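Local coordinates for uncharacterized protein (PDB 4FS7) that is of unknown function but, as an extracellular protein built largely of BspA-type leucine-rich repeats, probably binds other proteins, at residues T151-D155 and E156-T160; I122-P125 and L126-S130; D326-Y329 and L330-E333. All coordinates share one frame; numbering follows the deposited sequence. Where two conformers were deposited one is given.

Contact 1: residues T151-D155 and E156-T160; sequences TVIGD and EAFAT
Directly after the short strand 152-153 the chain makes a type II turn from Gly154 to Ala157, closed by a weak hydrogen bond from Ala157 N to Gly154 O (3.2 Å, N-H...O angle 131°), and runs straight into a type I turn from Glu156 to Ala159. Glu156 belongs to both turns, with a positive phi of 58° at the third position of the first. The turns carry Ala157 and Phe158 back to the CG2 branch of Ile153. CG2 of Ile153, anti to its own backbone N, lies 3.5 Å from Ala157 CB and 4.2 Å from Phe158 CE2; the ring takes it obliquely, and the two side chains cross at about a right angle. Ala157 CB also sits 3.3 Å from Gly154 O, which packs the methyl against the carbonyl that accepts the turn's hydrogen bond. Beyond the segment, the Phe158 ring meets Phe136 with nearly parallel planes, and both Ile153 and Ala157 rest on Ile131 of the preceding parallel strand. Of the polar side chains, Glu156 OE1 forms a salt bridge with Lys137 NZ, whereas Asp155 touches His177. An isoleucine-glycine pair, then two residues and an alanine-phenylalanine pair, recurs several times along this chain, and this double turn, bringing alanine and phenylalanine against the strand's isoleucine, belongs to its BspA-type leucine-rich repeats.

Contact 2: residues I122-P125 and L126-S130; sequences ILLP and LMLKS
Leu124 meets Leu128 four residues further on, through the ends of their side chains: CD1 of Leu124 lies 4.1 Å from CD2 of Leu128, the two groups passing at a slant. With CG beside the backbone N (chi1 -61°), Leu124 also reaches beyond this turn to Ile144 and Pro147, where the following coil runs. Its neighbour Pro125 opens a type I turn that ends at Leu128. The carbonyl of Pro125 receives Leu128 N at 3.0 Å, with an N-H...O angle of 159°, while Leu128 CB sits 3.3 Å from the same oxygen. The proline ring adds an apolar contact, its CD 4.2 Å from Leu128 CD1. Leu128 thus divides its two methyls between successive residues, CD2 going to Leu124 and CD1 to Pro125; CG standing anti to the backbone N brings the fork to this side, and chi2 (74°) sets how the methyls are shared. An isoleucine or leucine before proline, with valine or leucine three residues after the proline, recurs through the chain's leucine-rich repeats, and the turn delivers the backbone to strand 130-131 of the parallel ladder. Pro125 and Leu128 are buried and touch the preceding coil, at Ile101 and Ile108 respectively. At the corner itself the exposed Leu126 and selenomethionine Met127 point away from the first segment, although Leu126 CB still lies 3.7 Å from Pro125 C. Past the turn, Lys129 joins the coils on both flanks, pairing through its backbone with Lys106 and giving NZ to Gly149 O.

Contact 3: residues D326-Y329 and L330-E333; sequences DLPY and LVEE
A single backbone hydrogen bond, Val331 N to Pro328 O at 3.1 Å with a nearly straight N-H...O angle of 169°, closes the type I turn from Pro328 to Val331. Apolar contacts join the buried residues of the turn. CG2 of Val331, beside its backbone N, presses on the proline ring 3.5 Å from Pro328 CD and more loosely meets Leu327 CB at 4.4 Å. Leu327 and Pro328 also lean on Leu304 of strand 301-304, as befits a turn joining successive strands of a leucine-rich repeat solenoid; Ser353 OG of the next coil hydrogen-bonds to both Tyr329 O and Val331 O. The aromatic contact lies at the turn's outer corner. Tyr329 CG is wedged between the backbone N and the carbonyl carbon (chi1 81°), which places the ring beside Leu330, and chi2 of -67° turns a face to it; the two side chains run alongside each other. Leu330 CG makes a CH-pi contact 3.7 Å from the ring centroid, almost on the normal, and CD1 extends over Tyr329 CZ, also at 3.7 Å. With an alanine at Leu330, that ring face would lose this aliphatic cover and Tyr329 would probably be freer to turn.

Contacts 2 and 3 are equivalent proline-led type I turns, far apart along the solenoid with centres about 55 Å from each other, whereas contact 1 includes a strand and the turns after it and lies nearer the middle of the chain. Contacts 1 and 3 are largely buried, though contact 3 carries an exposed tyrosine; contact 2 is partly buried, with exposed residues at its corner. In contact 1 an aromatic ring and small methyls gather, and the bond closing its first turn is weak. Both proline turns have straighter bonds and aliphatic contacts among their buried residues. Contacts 1 and 2 belong to adjoining coils and touch, Thr151 N lying 2.9 Å from Lys129 O in a probable hydrogen bond.

Contact 1: residues T151-D155 and E156-T160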
ATOM      1  N   THR A 151      -1.177  17.389  10.141  1.00 12.41           N
ATOM      2  CA  THR A 151      -2.329  16.614  10.577  1.00 13.97           C
ATOM      3  C   THR A 151      -2.973  15.784   9.478  1.00 13.82           C
ATOM      4  O   THR A 151      -3.780  14.903   9.776  1.00 16.15           O
ATOM      5  CB  THR A 151      -3.395  17.520  11.207  1.00 17.05           C
ATOM      6  OG1 THR A 151      -3.844  18.470  10.246  1.00 19.86           O
ATOM      7  CG2 THR A 151      -2.853  18.248  12.458  1.00 21.42           C
ATOM      8  N   VAL A 152      -2.650  16.074   8.225  1.00 13.29           N
ATOM      9  CA  VAL A 152      -3.187  15.351   7.065  0.50 14.75           C
ATOM     10  C   VAL A 152      -2.107  15.155   6.029  1.00 13.26           C
ATOM     11  O   VAL A 152      -1.424  16.126   5.682  1.00 12.26           O
ATOM     12  CB  VAL A 152      -4.288  16.084   6.302  0.50 17.37           C
ATOM     13  CG1 VAL A 152      -4.970  15.048   5.403  0.50 16.77           C
ATOM     14  CG2 VAL A 152      -5.276  16.766   7.211  0.50 18.10           C
ATOM     15  N   ILE A 153      -1.996  13.933   5.504  1.00 11.39           N
ATOM     16  CA  ILE A 153      -1.193  13.644   4.355  1.00 10.77           C
ATOM     17  C   ILE A 153      -2.070  12.904   3.389  1.00 10.79           C
ATOM     18  O   ILE A 153      -2.588  11.820   3.710  1.00 12.08           O
ATOM     19  CB  ILE A 153       0.090  12.840   4.677  1.00 11.50           C
ATOM     20  CG1 ILE A 153       0.950  13.539   5.724  1.00 12.31           C
ATOM     21  CG2 ILE A 153       0.895  12.608   3.402  1.00 13.57           C
ATOM     22  CD1 ILE A 153       2.116  12.672   6.216  1.00 15.70           C
ATOM     23  N   GLY A 154      -2.303  13.471   2.210  1.00 10.35           N
ATOM     24  CA  GLY A 154      -3.277  12.925   1.291  1.00 11.14           C
ATOM     25  C   GLY A 154      -2.854  11.651   0.572  1.00 10.11           C
ATOM     26  O   GLY A 154      -1.692  11.258   0.537  1.00 10.38           O
ATOM     27  N   ASP A 155      -3.851  11.029  -0.071  1.00 10.53           N
ATOM     28  CA  ASP A 155      -3.660   9.827  -0.842  1.00 10.79           C
ATOM     29  C   ASP A 155      -2.464   9.954  -1.767  1.00 10.44           C
ATOM     30  O   ASP A 155      -2.293  10.977  -2.458  1.00 10.64           O
ATOM     31  CB  ASP A 155      -4.892   9.546  -1.742  1.00 12.16           C
ATOM     32  CG  ASP A 155      -6.160   9.237  -1.004  1.00 13.75           C
ATOM     33  OD1 ASP A 155      -6.147   9.145   0.219  1.00 13.47           O
ATOM     34  OD2 ASP A 155      -7.183   9.035  -1.718  1.00 19.37           O
ATOM     35  N   GLU A 156      -1.644   8.905  -1.815  1.00 10.33           N
ATOM     36  CA  GLU A 156      -0.571   8.805  -2.802  1.00 10.41           C
ATOM     37  C   GLU A 156       0.416   9.986  -2.736  1.00  9.70           C
ATOM     38  O   GLU A 156       1.142  10.236  -3.710  1.00 10.08           O
ATOM     39  CB  GLU A 156      -1.116   8.621  -4.222  1.00 12.16           C
ATOM     40  CG  GLU A 156      -1.761   7.242  -4.431  1.00 13.04           C
ATOM     41  CD  GLU A 156      -2.059   6.907  -5.871  1.00 21.71           C
ATOM     42  OE1 GLU A 156      -1.533   7.551  -6.803  1.00 28.70           O
ATOM     43  OE2 GLU A 156      -2.847   5.965  -6.095  1.00 26.39           O
ATOM     44  N   ALA A 157       0.565  10.608  -1.571  1.00  9.71           N
ATOM     45  CA  ALA A 157       1.442  11.786  -1.488  1.00 10.87           C
ATOM     46  C   ALA A 157       2.894  11.475  -1.810  1.00 10.33           C
ATOM     47  O   ALA A 157       3.587  12.337  -2.341  1.00 11.18           O
ATOM     48  CB  ALA A 157       1.318  12.445  -0.110  1.00 11.03           C
ATOM     49  N   PHE A 158       3.350  10.250  -1.503  1.00  9.34           N
ATOM     50  CA  PHE A 158       4.711   9.815  -1.752  1.00 10.41           C
ATOM     51  C   PHE A 158       4.736   8.607  -2.677  1.00 10.76           C
ATOM     52  O   PHE A 158       5.703   7.841  -2.694  1.00 13.19           O
ATOM     53  CB  PHE A 158       5.446   9.542  -0.434  1.00 11.10           C
ATOM     54  CG  PHE A 158       5.574  10.772   0.395  1.00 11.91           C
ATOM     55  CD1 PHE A 158       6.525  11.709   0.046  1.00 12.07           C
ATOM     56  CD2 PHE A 158       4.722  11.030   1.465  1.00 14.57           C
ATOM     57  CE1 PHE A 158       6.665  12.900   0.741  1.00 14.78           C
ATOM     58  CE2 PHE A 158       4.867  12.228   2.182  1.00 14.20           C
ATOM     59  CZ  PHE A 158       5.824  13.144   1.782  1.00 15.62           C
ATOM     60  N   ALA A 159       3.678   8.401  -3.445  1.00 10.61           N
ATOM     61  CA  ALA A 159       3.666   7.242  -4.359  1.00 10.08           C
ATOM     62  C   ALA A 159       4.764   7.385  -5.414  1.00 11.83           C
ATOM     63  O   ALA A 159       5.035   8.509  -5.895  1.00 12.95           O
ATOM     64  CB  ALA A 159       2.315   7.095  -5.027  1.00 12.96           C
ATOM     65  N   THR A 160       5.393   6.263  -5.777  1.00 12.02           N
ATOM     66  CA  THR A 160       6.408   6.198  -6.824  1.00 13.25           C
ATOM     67  C   THR A 160       7.606   7.054  -6.481  1.00 12.21           C
ATOM     68  O   THR A 160       8.355   7.429  -7.380  1.00 14.09           O
ATOM     69  CB  THR A 160       5.848   6.449  -8.252  1.00 15.99           C
ATOM     70  OG1 THR A 160       5.611   7.820  -8.485  1.00 19.59           O
ATOM     71  CG2 THR A 160       4.575   5.723  -8.481  1.00 19.81           C
TER

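Contact 2: residues I122-P125 and L126-S130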
ATOM      1  N   ILE A 122      14.086  17.868  -0.160  1.00 14.38           N
ATOM      2  CA  ILE A 122      13.273  19.008   0.242  1.00 15.38           C
ATOM      3  C   ILE A 122      13.260  19.092   1.744  1.00 14.73           C
ATOM      4  O   ILE A 122      13.319  18.065   2.423  1.00 16.07           O
ATOM      5  CB  ILE A 122      11.825  18.930  -0.353  1.00 17.49           C
ATOM      6  CG1 ILE A 122      11.185  20.332  -0.399  1.00 22.41           C
ATOM      7  CG2 ILE A 122      10.992  17.975   0.403  1.00 20.47           C
ATOM      8  CD1 ILE A 122      10.221  20.576  -1.494  1.00 27.07           C
ATOM      9  N   LEU A 123      13.188  20.319   2.245  1.00 13.36           N
ATOM     10  CA  LEU A 123      12.993  20.577   3.646  1.00 13.25           C
ATOM     11  C   LEU A 123      11.643  21.267   3.844  1.00 12.67           C
ATOM     12  O   LEU A 123      11.384  22.360   3.329  1.00 16.11           O
ATOM     13  CB  LEU A 123      14.121  21.449   4.194  1.00 14.95           C
ATOM     14  CG  LEU A 123      15.501  20.798   4.153  1.00 18.50           C
ATOM     15  CD1 LEU A 123      16.600  21.768   4.567  1.00 22.78           C
ATOM     16  CD2 LEU A 123      15.564  19.508   5.017  1.00 21.48           C
ATOM     17  N   LEU A 124      10.774  20.656   4.592  1.00 11.88           N
ATOM     18  CA  LEU A 124       9.444  21.183   4.824  1.00 12.29           C
ATOM     19  C   LEU A 124       9.466  22.200   5.966  1.00 13.51           C
ATOM     20  O   LEU A 124      10.225  22.056   6.921  1.00 14.46           O
ATOM     21  CB  LEU A 124       8.460  20.064   5.160  1.00 13.51           C
ATOM     22  CG  LEU A 124       8.298  19.020   4.068  1.00 14.54           C
ATOM     23  CD1 LEU A 124       7.441  17.844   4.578  1.00 15.81           C
ATOM     24  CD2 LEU A 124       7.724  19.633   2.794  1.00 18.24           C
ATOM     25  N   PRO A 125       8.636  23.251   5.865  1.00 13.38           N
ATOM     26  CA  PRO A 125       8.535  24.231   6.956  1.00 13.99           C
ATOM     27  C   PRO A 125       8.103  23.595   8.250  1.00 13.20           C
ATOM     28  O   PRO A 125       7.190  22.775   8.253  1.00 14.01           O
ATOM     29  CB  PRO A 125       7.437  25.193   6.479  1.00 15.73           C
ATOM     30  CG  PRO A 125       7.261  24.941   5.068  1.00 14.32           C
ATOM     31  CD  PRO A 125       7.734  23.589   4.756  1.00 12.98           C
ATOM     32  N   LEU A 126       8.741  23.984   9.352  1.00 14.22           N
ATOM     33  CA  LEU A 126       8.408  23.372  10.628  1.00 14.68           C
ATOM     34  C   LEU A 126       6.982  23.579  11.047  1.00 14.24           C
ATOM     35  O   LEU A 126       6.478  22.768  11.829  1.00 17.28           O
ATOM     36  CB  LEU A 126       9.406  23.763  11.730  1.00 17.10           C
ATOM     37  CG  LEU A 126      10.726  22.998  11.623  1.00 21.35           C
ATOM     38  CD1 LEU A 126      11.738  23.501  12.624  1.00 26.82           C
ATOM     39  CD2 LEU A 126      10.497  21.504  11.854  1.00 28.76           C
HETATM   40  N   MSE A 127       6.329  24.653  10.586  1.00 14.50           N
HETATM   41  CA  MSE A 127       4.946  24.945  10.966  1.00 13.98           C
HETATM   42  C   MSE A 127       3.940  24.429   9.918  1.00 13.43           C
HETATM   43  O   MSE A 127       2.783  24.791   9.929  1.00 14.75           O
HETATM   44  CB  MSE A 127       4.773  26.428  11.251  1.00 15.91           C
HETATM   45  CG  MSE A 127       5.696  26.962  12.387  1.00 18.05           C
HETATM   46 SE   MSE A 127       5.721  25.974  14.046  0.75 16.59          SE
HETATM   47  CE  MSE A 127       3.882  26.184  14.070  1.00 16.93           C
ATOM     48  N   LEU A 128       4.368  23.553   9.010  1.00 13.81           N
ATOM     49  CA  LEU A 128       3.458  22.945   8.017  1.00 13.11           C
ATOM     50  C   LEU A 128       2.325  22.169   8.676  1.00 13.11           C
ATOM     51  O   LEU A 128       2.545  21.472   9.670  1.00 13.96           O
ATOM     52  CB  LEU A 128       4.227  21.988   7.107  1.00 11.90           C
ATOM     53  CG  LEU A 128       3.558  21.596   5.773  1.00 12.40           C
ATOM     54  CD1 LEU A 128       3.619  22.788   4.784  1.00 14.31           C
ATOM     55  CD2 LEU A 128       4.236  20.351   5.180  1.00 14.26           C
ATOM     56  N   LYS A 129       1.141  22.255   8.085  1.00 12.28           N
ATOM     57  CA  LYS A 129      -0.061  21.641   8.633  1.00 12.21           C
ATOM     58  C   LYS A 129      -0.663  20.546   7.749  1.00 12.46           C
ATOM     59  O   LYS A 129      -1.289  19.643   8.265  1.00 13.47           O
ATOM     60  CB  LYS A 129      -1.101  22.700   8.940  1.00 15.11           C
ATOM     61  CG  LYS A 129      -0.664  23.683  10.026  1.00 18.07           C
ATOM     62  CD  LYS A 129      -0.260  23.002  11.352  1.00 20.37           C
ATOM     63  CE  LYS A 129      -1.432  22.346  12.155  1.00 26.84           C
ATOM     64  NZ  LYS A 129      -0.979  21.609  13.437  1.00 23.58           N
ATOM     65  N   SER A 130      -0.467  20.605   6.443  1.00 12.70           N
ATOM     66  CA  SER A 130      -1.053  19.583   5.578  0.50 11.11           C
ATOM     67  C   SER A 130      -0.286  19.394   4.298  1.00 11.37           C
ATOM     68  O   SER A 130       0.378  20.300   3.785  1.00 11.83           O
ATOM     69  CB  SER A 130      -2.508  19.915   5.248  0.50 13.49           C
ATOM     70  OG  SER A 130      -2.592  21.066   4.414  0.50 16.08           O
TER

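Contact 3: residues D326-Y329 and L330-E333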
ATOM      1  N   ASP A 326      -4.045 -31.529   8.260  1.00 14.83           N
ATOM      2  CA  ASP A 326      -4.919 -32.017   9.328  1.00 14.66           C
ATOM      3  C   ASP A 326      -6.047 -31.038   9.462  1.00 14.82           C
ATOM      4  O   ASP A 326      -5.856 -29.898   9.889  1.00 17.67           O
ATOM      5  CB  ASP A 326      -4.091 -32.181  10.604  1.00 16.81           C
ATOM      6  CG  ASP A 326      -4.887 -32.686  11.802  1.00 22.54           C
ATOM      7  OD1 ASP A 326      -5.911 -33.343  11.615  1.00 24.34           O
ATOM      8  OD2 ASP A 326      -4.430 -32.435  12.942  1.00 30.61           O
ATOM      9  N   LEU A 327      -7.232 -31.451   9.059  1.00 14.06           N
ATOM     10  CA  LEU A 327      -8.442 -30.630   9.202  1.00 14.23           C
ATOM     11  C   LEU A 327      -8.917 -30.793  10.631  1.00 15.56           C
ATOM     12  O   LEU A 327      -9.059 -31.926  11.111  1.00 17.11           O
ATOM     13  CB  LEU A 327      -9.526 -31.061   8.230  1.00 14.74           C
ATOM     14  CG  LEU A 327      -9.193 -30.850   6.743  1.00 14.95           C
ATOM     15  CD1 LEU A 327     -10.459 -31.151   5.919  1.00 14.54           C
ATOM     16  CD2 LEU A 327      -8.623 -29.470   6.460  1.00 18.08           C
ATOM     17  N   PRO A 328      -9.163 -29.687  11.326  1.00 13.44           N
ATOM     18  CA  PRO A 328      -9.488 -29.817  12.734  1.00 14.45           C
ATOM     19  C   PRO A 328     -10.902 -30.311  12.963  1.00 13.91           C
ATOM     20  O   PRO A 328     -11.768 -30.348  12.056  1.00 14.01           O
ATOM     21  CB  PRO A 328      -9.269 -28.397  13.282  1.00 15.83           C
ATOM     22  CG  PRO A 328      -9.479 -27.522  12.110  1.00 16.88           C
ATOM     23  CD  PRO A 328      -8.903 -28.292  10.947  1.00 14.94           C
ATOM     24  N   TYR A 329     -11.146 -30.674  14.212  1.00 15.04           N
ATOM     25  CA  TYR A 329     -12.252 -31.558  14.505  1.00 14.73           C
ATOM     26  C   TYR A 329     -13.655 -31.016  14.379  1.00 14.71           C
ATOM     27  O   TYR A 329     -14.612 -31.796  14.468  1.00 18.87           O
ATOM     28  CB  TYR A 329     -12.069 -32.256  15.864  1.00 16.90           C
ATOM     29  CG  TYR A 329     -12.453 -31.434  17.072  1.00 16.98           C
ATOM     30  CD1 TYR A 329     -11.743 -30.309  17.428  1.00 16.75           C
ATOM     31  CD2 TYR A 329     -13.539 -31.775  17.855  1.00 18.29           C
ATOM     32  CE1 TYR A 329     -12.103 -29.541  18.518  1.00 19.37           C
ATOM     33  CE2 TYR A 329     -13.924 -31.001  18.980  1.00 19.49           C
ATOM     34  CZ  TYR A 329     -13.176 -29.895  19.328  1.00 17.42           C
ATOM     35  OH  TYR A 329     -13.528 -29.119  20.418  1.00 20.95           O
ATOM     36  N   LEU A 330     -13.807 -29.707  14.163  1.00 13.99           N
ATOM     37  CA  LEU A 330     -15.117 -29.086  13.997  1.00 14.04           C
ATOM     38  C   LEU A 330     -15.321 -28.467  12.590  1.00 13.34           C
ATOM     39  O   LEU A 330     -16.276 -27.714  12.376  1.00 14.99           O
ATOM     40  CB  LEU A 330     -15.361 -28.055  15.110  1.00 16.34           C
ATOM     41  CG  LEU A 330     -15.414 -28.654  16.515  1.00 17.62           C
ATOM     42  CD1 LEU A 330     -15.367 -27.525  17.544  1.00 19.92           C
ATOM     43  CD2 LEU A 330     -16.707 -29.476  16.670  1.00 21.46           C
ATOM     44  N   VAL A 331     -14.449 -28.773  11.648  1.00 12.27           N
ATOM     45  CA  VAL A 331     -14.650 -28.262  10.270  1.00 10.51           C
ATOM     46  C   VAL A 331     -15.990 -28.732   9.707  1.00 10.94           C
ATOM     47  O   VAL A 331     -16.302 -29.925   9.744  1.00 12.04           O
ATOM     48  CB  VAL A 331     -13.473 -28.610   9.381  1.00 11.19           C
ATOM     49  CG1 VAL A 331     -13.779 -28.170   7.898  1.00 14.88           C
ATOM     50  CG2 VAL A 331     -12.197 -27.906   9.794  1.00 15.36           C
ATOM     51  N   GLU A 332     -16.755 -27.781   9.192  1.00 10.53           N
ATOM     52  CA  GLU A 332     -18.094 -28.049   8.669  1.00 10.40           C
ATOM     53  C   GLU A 332     -18.183 -28.101   7.147  1.00  9.33           C
ATOM     54  O   GLU A 332     -19.028 -28.818   6.617  1.00 10.57           O
ATOM     55  CB  GLU A 332     -19.079 -26.987   9.153  1.00 13.76           C
ATOM     56  CG  GLU A 332     -19.229 -26.962  10.694  1.00 15.91           C
ATOM     57  CD  GLU A 332     -20.310 -26.035  11.204  1.00 18.82           C
ATOM     58  OE1 GLU A 332     -21.231 -25.627  10.449  1.00 18.88           O
ATOM     59  OE2 GLU A 332     -20.242 -25.751  12.421  1.00 23.15           O
ATOM     60  N   GLU A 333     -17.402 -27.299   6.452  1.00  8.94           N
ATOM     61  CA  GLU A 333     -17.510 -27.155   4.995  0.50  8.54           C
ATOM     62  C   GLU A 333     -16.142 -26.991   4.379  1.00  8.54           C
ATOM     63  O   GLU A 333     -15.304 -26.246   4.927  1.00  9.25           O
ATOM     64  CB  GLU A 333     -18.355 -25.924   4.608  0.50  9.54           C
ATOM     65  CG  GLU A 333     -19.739 -25.885   5.279  0.50  8.15           C
ATOM     66  CD  GLU A 333     -20.611 -24.683   4.910  0.50  9.84           C
ATOM     67  OE1 GLU A 333     -20.333 -23.981   3.912  0.50 12.64           O
ATOM     68  OE2 GLU A 333     -21.602 -24.437   5.633  0.50 13.68           O
TER